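Local coordinates for penaeus monodon metallodensovirus major capsid protein (Penaeus monodon metallodensovirus, PDB 6WH7), which builds the icosahedral capsid of a shrimp densovirus from sixty copies, a shell that presumably encloses and protects the viral DNA, at residues K123-S129 against F291-I297; K117-P121 against W326-Y330. All coordinates share one frame; numbering follows the deposited sequence.

Contact 1. Residues K123-S129 against F291-I297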
loop_
_atom_site.group_PDB
_atom_site.type_symbol
_atom_site.label_atom_id
_atom_site.label_comp_id
_atom_site.label_asym_id
_atom_site.label_seq_id
_atom_site.Cartn_x
_atom_site.Cartn_y
_atom_site.Cartn_z
ATOM N N LYS A 123 -84.793 13.285 -13.206
ATOM C CA LYS A 123 -84.480 14.684 -12.950
ATOM C C LYS A 123 -85.494 15.608 -13.611
ATOM O O LYS A 123 -86.077 15.293 -14.646
ATOM C CB LYS A 123 -83.080 15.037 -13.451
ATOM C CG LYS A 123 -82.652 16.440 -13.077
ATOM C CD LYS A 123 -81.371 16.856 -13.742
ATOM C CE LYS A 123 -80.190 16.090 -13.202
ATOM N NZ LYS A 123 -78.928 16.497 -13.870
ATOM N N VAL A 124 -85.703 16.765 -12.991
ATOM C CA VAL A 124 -86.555 17.804 -13.548
ATOM C C VAL A 124 -85.951 19.137 -13.136
ATOM O O VAL A 124 -85.344 19.254 -12.072
ATOM C CB VAL A 124 -88.013 17.650 -13.059
ATOM C CG1 VAL A 124 -88.215 18.251 -11.681
ATOM C CG2 VAL A 124 -88.959 18.172 -14.049
ATOM N N GLY A 125 -86.076 20.136 -13.990
ATOM C CA GLY A 125 -85.450 21.406 -13.696
ATOM C C GLY A 125 -85.846 22.466 -14.696
ATOM O O GLY A 125 -86.358 22.173 -15.777
ATOM N N TYR A 126 -85.597 23.713 -14.310
ATOM C CA TYR A 126 -85.879 24.844 -15.174
ATOM C C TYR A 126 -84.824 25.915 -14.960
ATOM O O TYR A 126 -84.135 25.945 -13.943
ATOM C CB TYR A 126 -87.276 25.412 -14.929
ATOM C CG TYR A 126 -87.461 26.113 -13.613
ATOM C CD1 TYR A 126 -87.341 27.485 -13.518
ATOM C CD2 TYR A 126 -87.747 25.407 -12.464
ATOM C CE1 TYR A 126 -87.509 28.126 -12.329
ATOM C CE2 TYR A 126 -87.913 26.048 -11.269
ATOM C CZ TYR A 126 -87.795 27.406 -11.209
ATOM O OH TYR A 126 -87.962 28.047 -10.012
ATOM N N THR A 127 -84.699 26.793 -15.946
ATOM C CA THR A 127 -83.722 27.869 -15.915
ATOM C C THR A 127 -84.414 29.184 -16.217
ATOM O O THR A 127 -85.136 29.293 -17.208
ATOM C CB THR A 127 -82.598 27.638 -16.921
ATOM O OG1 THR A 127 -81.916 26.421 -16.608
ATOM C CG2 THR A 127 -81.612 28.768 -16.863
ATOM N N LEU A 128 -84.204 30.166 -15.355
ATOM C CA LEU A 128 -84.613 31.541 -15.594
ATOM C C LEU A 128 -83.412 32.318 -16.091
ATOM O O LEU A 128 -82.354 32.291 -15.464
ATOM C CB LEU A 128 -85.168 32.170 -14.323
ATOM C CG LEU A 128 -86.677 32.171 -14.171
ATOM C CD1 LEU A 128 -87.234 30.807 -14.337
ATOM C CD2 LEU A 128 -87.011 32.693 -12.799
ATOM N N SER A 129 -83.571 32.999 -17.213
ATOM C CA SER A 129 -82.427 33.561 -17.900
ATOM C C SER A 129 -82.782 34.899 -18.517
ATOM O O SER A 129 -83.918 35.126 -18.927
ATOM C CB SER A 129 -81.935 32.611 -18.983
ATOM O OG SER A 129 -80.874 33.196 -19.690
ATOM N N PHE A 291 -88.067 37.439 -18.865
ATOM C CA PHE A 291 -86.920 36.550 -18.838
ATOM C C PHE A 291 -87.233 35.366 -19.734
ATOM O O PHE A 291 -88.326 35.255 -20.290
ATOM C CB PHE A 291 -86.580 36.128 -17.409
ATOM C CG PHE A 291 -87.742 35.592 -16.647
ATOM C CD1 PHE A 291 -88.061 34.255 -16.687
ATOM C CD2 PHE A 291 -88.527 36.436 -15.901
ATOM C CE1 PHE A 291 -89.129 33.781 -15.997
ATOM C CE2 PHE A 291 -89.589 35.963 -15.213
ATOM C CZ PHE A 291 -89.890 34.635 -15.254
ATOM N N THR A 292 -86.259 34.484 -19.875
ATOM C CA THR A 292 -86.405 33.283 -20.675
ATOM C C THR A 292 -86.585 32.099 -19.741
ATOM O O THR A 292 -85.823 31.936 -18.787
ATOM C CB THR A 292 -85.186 33.079 -21.569
ATOM O OG1 THR A 292 -85.017 34.228 -22.399
ATOM C CG2 THR A 292 -85.372 31.876 -22.445
ATOM N N LEU A 293 -87.600 31.294 -20.003
ATOM C CA LEU A 293 -87.854 30.085 -19.238
ATOM C C LEU A 293 -87.444 28.893 -20.085
ATOM O O LEU A 293 -88.074 28.605 -21.103
ATOM C CB LEU A 293 -89.319 29.988 -18.832
ATOM C CG LEU A 293 -89.683 28.702 -18.106
ATOM C CD1 LEU A 293 -88.927 28.613 -16.813
ATOM C CD2 LEU A 293 -91.161 28.637 -17.860
ATOM N N GLU A 294 -86.386 28.213 -19.671
ATOM C CA GLU A 294 -85.989 26.938 -20.245
ATOM C C GLU A 294 -86.212 25.852 -19.211
ATOM O O GLU A 294 -85.556 25.843 -18.168
ATOM C CB GLU A 294 -84.529 26.951 -20.684
ATOM C CG GLU A 294 -84.255 27.726 -21.934
ATOM C CD GLU A 294 -82.791 27.718 -22.292
ATOM O OE1 GLU A 294 -81.972 27.362 -21.423
ATOM O OE2 GLU A 294 -82.457 28.035 -23.447
ATOM N N THR A 295 -87.128 24.942 -19.498
ATOM C CA THR A 295 -87.387 23.807 -18.633
ATOM C C THR A 295 -86.831 22.544 -19.266
ATOM O O THR A 295 -86.764 22.421 -20.487
ATOM C CB THR A 295 -88.881 23.633 -18.364
ATOM O OG1 THR A 295 -89.567 23.399 -19.598
ATOM C CG2 THR A 295 -89.439 24.872 -17.731
ATOM N N GLU A 296 -86.404 21.617 -18.422
ATOM C CA GLU A 296 -85.975 20.310 -18.884
ATOM C C GLU A 296 -86.463 19.254 -17.913
ATOM O O GLU A 296 -86.290 19.396 -16.702
ATOM C CB GLU A 296 -84.459 20.236 -19.015
ATOM C CG GLU A 296 -83.967 18.909 -19.519
ATOM C CD GLU A 296 -82.465 18.863 -19.646
ATOM O OE1 GLU A 296 -81.810 19.870 -19.306
ATOM O OE2 GLU A 296 -81.936 17.821 -20.084
ATOM N N ILE A 297 -87.072 18.204 -18.445
ATOM C CA ILE A 297 -87.427 17.022 -17.677
ATOM C C ILE A 297 -86.779 15.827 -18.351
ATOM O O ILE A 297 -86.917 15.643 -19.562
ATOM C CB ILE A 297 -88.952 16.852 -17.561
ATOM C CG1 ILE A 297 -89.287 15.642 -16.700
ATOM C CG2 ILE A 297 -89.607 16.788 -18.924
ATOM C CD1 ILE A 297 -90.708 15.598 -16.285
#
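The carbonyl oxygen of Glu294 takes two donors from the opposing strand: the backbone N of Thr127 at 2.6 Å and, more weakly, the CA-H of Tyr126. The two segments are neighbouring strands, D and its partner, of the viral jelly roll, an antiparallel ladder in which Gly125-Glu296, Thr127-Glu294 and Ser129-Thr292 are the hydrogen-bonded pairs, each closed by two N-H...O bonds. Between them lie the non-hydrogen-bonded pairs Val124-Ile297, Tyr126-Thr295 and Leu128-Leu293, whose side chains fill the largely apolar face turned to the barrel interior; Thr295 OG1 there is hydrogen-bonded to Arg184. Near one end of it, Val124 lays CG2 against CG1 of Ile297, 3.7 Å away, and helix 88-92 packs on both. In Tyr126, chi1 of 70° places CG between the backbone N and the carbonyl carbon, and the ring leads away from the neighbouring strand toward the facing sheet, its CD1 touching Leu293 CD1 obliquely and its OH hydrogen-bonded to ND1 of His271. Tyr126 CB meets CG2 of Thr295. Leu128 touches two partners: CD1 lies 3.7 Å from Leu293 CD1, and CG packs on the Phe291 ring at CD1 and CE1, with CD2 over one face. The other side of the ladder, carrying Thr127, Ser129, Thr292, Glu294 and Glu296, is more polar and reaches other subunits. Thr292 OG1 is hydrogen-bonded to Tyr210 of a third subunit, and Glu294 OE2 makes a weak hydrogen bond to Thr50 N of a second. At the far end, Ser129 O accepts the N-H of Thr292 at 2.6 Å, while Phe291 CB lies 3.2 Å from that same Ser129 O.

Contact 2. Residues K117-P121 against W326-Y330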
loop_
_atom_site.group_PDB
_atom_site.type_symbol
_atom_site.label_atom_id
_atom_site.label_comp_id
_atom_site.label_asym_id
_atom_site.label_seq_id
_atom_site.Cartn_x
_atom_site.Cartn_y
_atom_site.Cartn_z
ATOM N N LYS A 117 -93.230 0.453 -22.332
ATOM C CA LYS A 117 -93.871 -0.275 -21.248
ATOM C C LYS A 117 -93.929 0.574 -19.989
ATOM O O LYS A 117 -94.962 0.627 -19.312
ATOM C CB LYS A 117 -93.148 -1.582 -20.962
ATOM C CG LYS A 117 -93.919 -2.394 -19.965
ATOM C CD LYS A 117 -93.297 -3.704 -19.646
ATOM C CE LYS A 117 -94.084 -4.341 -18.539
ATOM N NZ LYS A 117 -95.486 -4.579 -18.961
ATOM N N ALA A 118 -92.835 1.255 -19.671
ATOM C CA ALA A 118 -92.722 2.047 -18.463
ATOM C C ALA A 118 -91.914 3.295 -18.757
ATOM O O ALA A 118 -91.080 3.312 -19.661
ATOM C CB ALA A 118 -92.044 1.264 -17.350
ATOM N N HIS A 119 -92.171 4.340 -17.980
ATOM C CA HIS A 119 -91.403 5.568 -18.068
ATOM C C HIS A 119 -91.323 6.177 -16.685
ATOM O O HIS A 119 -92.177 5.935 -15.834
ATOM C CB HIS A 119 -92.016 6.562 -19.055
ATOM C CG HIS A 119 -93.391 7.004 -18.684
ATOM N ND1 HIS A 119 -93.631 7.993 -17.763
ATOM C CD2 HIS A 119 -94.603 6.570 -19.094
ATOM C CE1 HIS A 119 -94.933 8.162 -17.633
ATOM N NE2 HIS A 119 -95.545 7.310 -18.430
ATOM N N ARG A 120 -90.273 6.954 -16.461
ATOM C CA ARG A 120 -90.067 7.489 -15.153
ATOM C C ARG A 120 -89.468 8.883 -15.257
ATOM O O ARG A 120 -88.582 9.103 -16.089
ATOM C CB ARG A 120 -89.159 6.530 -14.385
ATOM C CG ARG A 120 -88.837 6.922 -13.014
ATOM C CD ARG A 120 -88.184 5.786 -12.295
ATOM N NE ARG A 120 -86.942 5.333 -12.885
ATOM C CZ ARG A 120 -86.345 4.209 -12.525
ATOM N NH1 ARG A 120 -86.887 3.458 -11.586
ATOM N NH2 ARG A 120 -85.210 3.843 -13.092
ATOM N N PRO A 121 -89.918 9.830 -14.430
ATOM C CA PRO A 121 -89.542 11.232 -14.647
ATOM C C PRO A 121 -88.114 11.603 -14.287
ATOM O O PRO A 121 -87.628 12.599 -14.826
ATOM C CB PRO A 121 -90.544 11.990 -13.774
ATOM C CG PRO A 121 -91.694 11.103 -13.698
ATOM C CD PRO A 121 -91.125 9.732 -13.603
ATOM N N TRP A 326 -93.437 -2.985 -10.055
ATOM C CA TRP A 326 -92.641 -1.847 -10.476
ATOM C C TRP A 326 -93.379 -0.787 -11.293
ATOM O O TRP A 326 -92.797 0.269 -11.545
ATOM C CB TRP A 326 -91.408 -2.361 -11.227
ATOM C CG TRP A 326 -91.727 -3.146 -12.418
ATOM C CD1 TRP A 326 -92.225 -4.401 -12.460
ATOM C CD2 TRP A 326 -91.485 -2.763 -13.764
ATOM N NE1 TRP A 326 -92.365 -4.809 -13.755
ATOM C CE2 TRP A 326 -91.908 -3.817 -14.578
ATOM C CE3 TRP A 326 -90.960 -1.618 -14.361
ATOM C CZ2 TRP A 326 -91.829 -3.763 -15.953
ATOM C CZ3 TRP A 326 -90.884 -1.566 -15.716
ATOM C CH2 TRP A 326 -91.317 -2.627 -16.505
ATOM N N ILE A 327 -94.635 -0.998 -11.686
ATOM C CA ILE A 327 -95.368 -0.041 -12.518
ATOM C C ILE A 327 -96.474 0.583 -11.685
ATOM O O ILE A 327 -97.276 -0.133 -11.079
ATOM C CB ILE A 327 -95.977 -0.687 -13.772
ATOM C CG1 ILE A 327 -94.916 -1.352 -14.614
ATOM C CG2 ILE A 327 -96.603 0.376 -14.636
ATOM C CD1 ILE A 327 -93.992 -0.386 -15.115
ATOM N N GLN A 328 -96.544 1.910 -11.686
ATOM C CA GLN A 328 -97.464 2.608 -10.805
ATOM C C GLN A 328 -98.160 3.725 -11.560
ATOM O O GLN A 328 -97.662 4.217 -12.572
ATOM C CB GLN A 328 -96.726 3.170 -9.591
ATOM C CG GLN A 328 -96.044 2.093 -8.782
ATOM C CD GLN A 328 -97.014 1.085 -8.256
ATOM O OE1 GLN A 328 -98.028 1.442 -7.682
ATOM N NE2 GLN A 328 -96.742 -0.184 -8.500
ATOM N N SER A 329 -99.341 4.090 -11.081
ATOM C CA SER A 329 -99.990 5.306 -11.529
ATOM C C SER A 329 -99.385 6.512 -10.818
ATOM O O SER A 329 -98.744 6.391 -9.775
ATOM C CB SER A 329 -101.499 5.223 -11.302
ATOM O OG SER A 329 -101.821 5.069 -9.937
ATOM N N TYR A 330 -99.561 7.684 -11.417
ATOM C CA TYR A 330 -99.024 8.901 -10.825
ATOM C C TYR A 330 -99.727 9.257 -9.525
ATOM O O TYR A 330 -100.952 9.169 -9.409
ATOM C CB TYR A 330 -99.101 10.057 -11.812
ATOM C CG TYR A 330 -97.961 10.061 -12.789
ATOM C CD1 TYR A 330 -96.794 10.736 -12.495
ATOM C CD2 TYR A 330 -98.030 9.372 -13.981
ATOM C CE1 TYR A 330 -95.740 10.752 -13.362
ATOM C CE2 TYR A 330 -96.970 9.379 -14.862
ATOM C CZ TYR A 330 -95.827 10.074 -14.543
ATOM O OH TYR A 330 -94.756 10.097 -15.396
#
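With chi1 at -173° the Lys117 chain leaves the backbone extended as far as CE, while Trp326, with CG between its N and carbonyl carbon (chi1 60°), brings the indole across that chain at about a right angle. Lys117 CE thereby lies 3.5 Å from Trp326 CZ2, approaching the indole obliquely. The site is the start of the jelly-roll D strand, where Lys117 and Ala118 form a classic beta bulge opposite Arg302. It meets a short parallel strand pair, 229-230 with 327-328. A bend at the last torsion of Lys117 delivers NZ to salt bridges with Asp323 and Glu305, so the aliphatic part of the chain packs on the indole while the ammonium group is held by acids. Ala118 contributes its CB, which touches Trp326 CZ3 at 3.5 Å and, close by, Ile327 CD1 at 3.4 Å. That CD1 itself rests above one face of the indole, displaced toward the rim, which ties the three residues into one apolar cluster. Arg352 of a neighbouring subunit packs on Lys117 and Trp326.

Farther along, two rings meet rim to rim. The planes of His119 and Tyr330 are inclined by 29°, neither ring lying over the other. Tyr330 OH lies at the edge of the imidazole, near its plane, 3.0 Å from His119 CE1. His119 NE2 is hydrogen-bonded to Ser232 O, which anchors the imidazole, and Phe230 stacks on Tyr330. Pro121 and Tyr330 point toward each other, Pro121 CG lying 3.6 Å from Tyr330 OH at the edge of the ring.

In the fold
Contacts 1 and 2 share strand 118-135, with their centres about 23 Å apart: contact 2 uses its beginning and contact 1 the part just after. Along the chain the order is 117-121, 123-129, 291-297, 326-330, so the pairing in contact 1 closes before the chain returns for contact 2. Strands 118-135 and 287-302 are neighbours in the BIDG sheet, with 59-75 and 218-222 beyond them. Contact 1 is therefore the central strand pair of that sheet, while contact 2 joins the sheet's end to the segment that follows the last barrel strand. They meet where Pro121 O packs on Ile297 CG1, and both border other subunits of the shell.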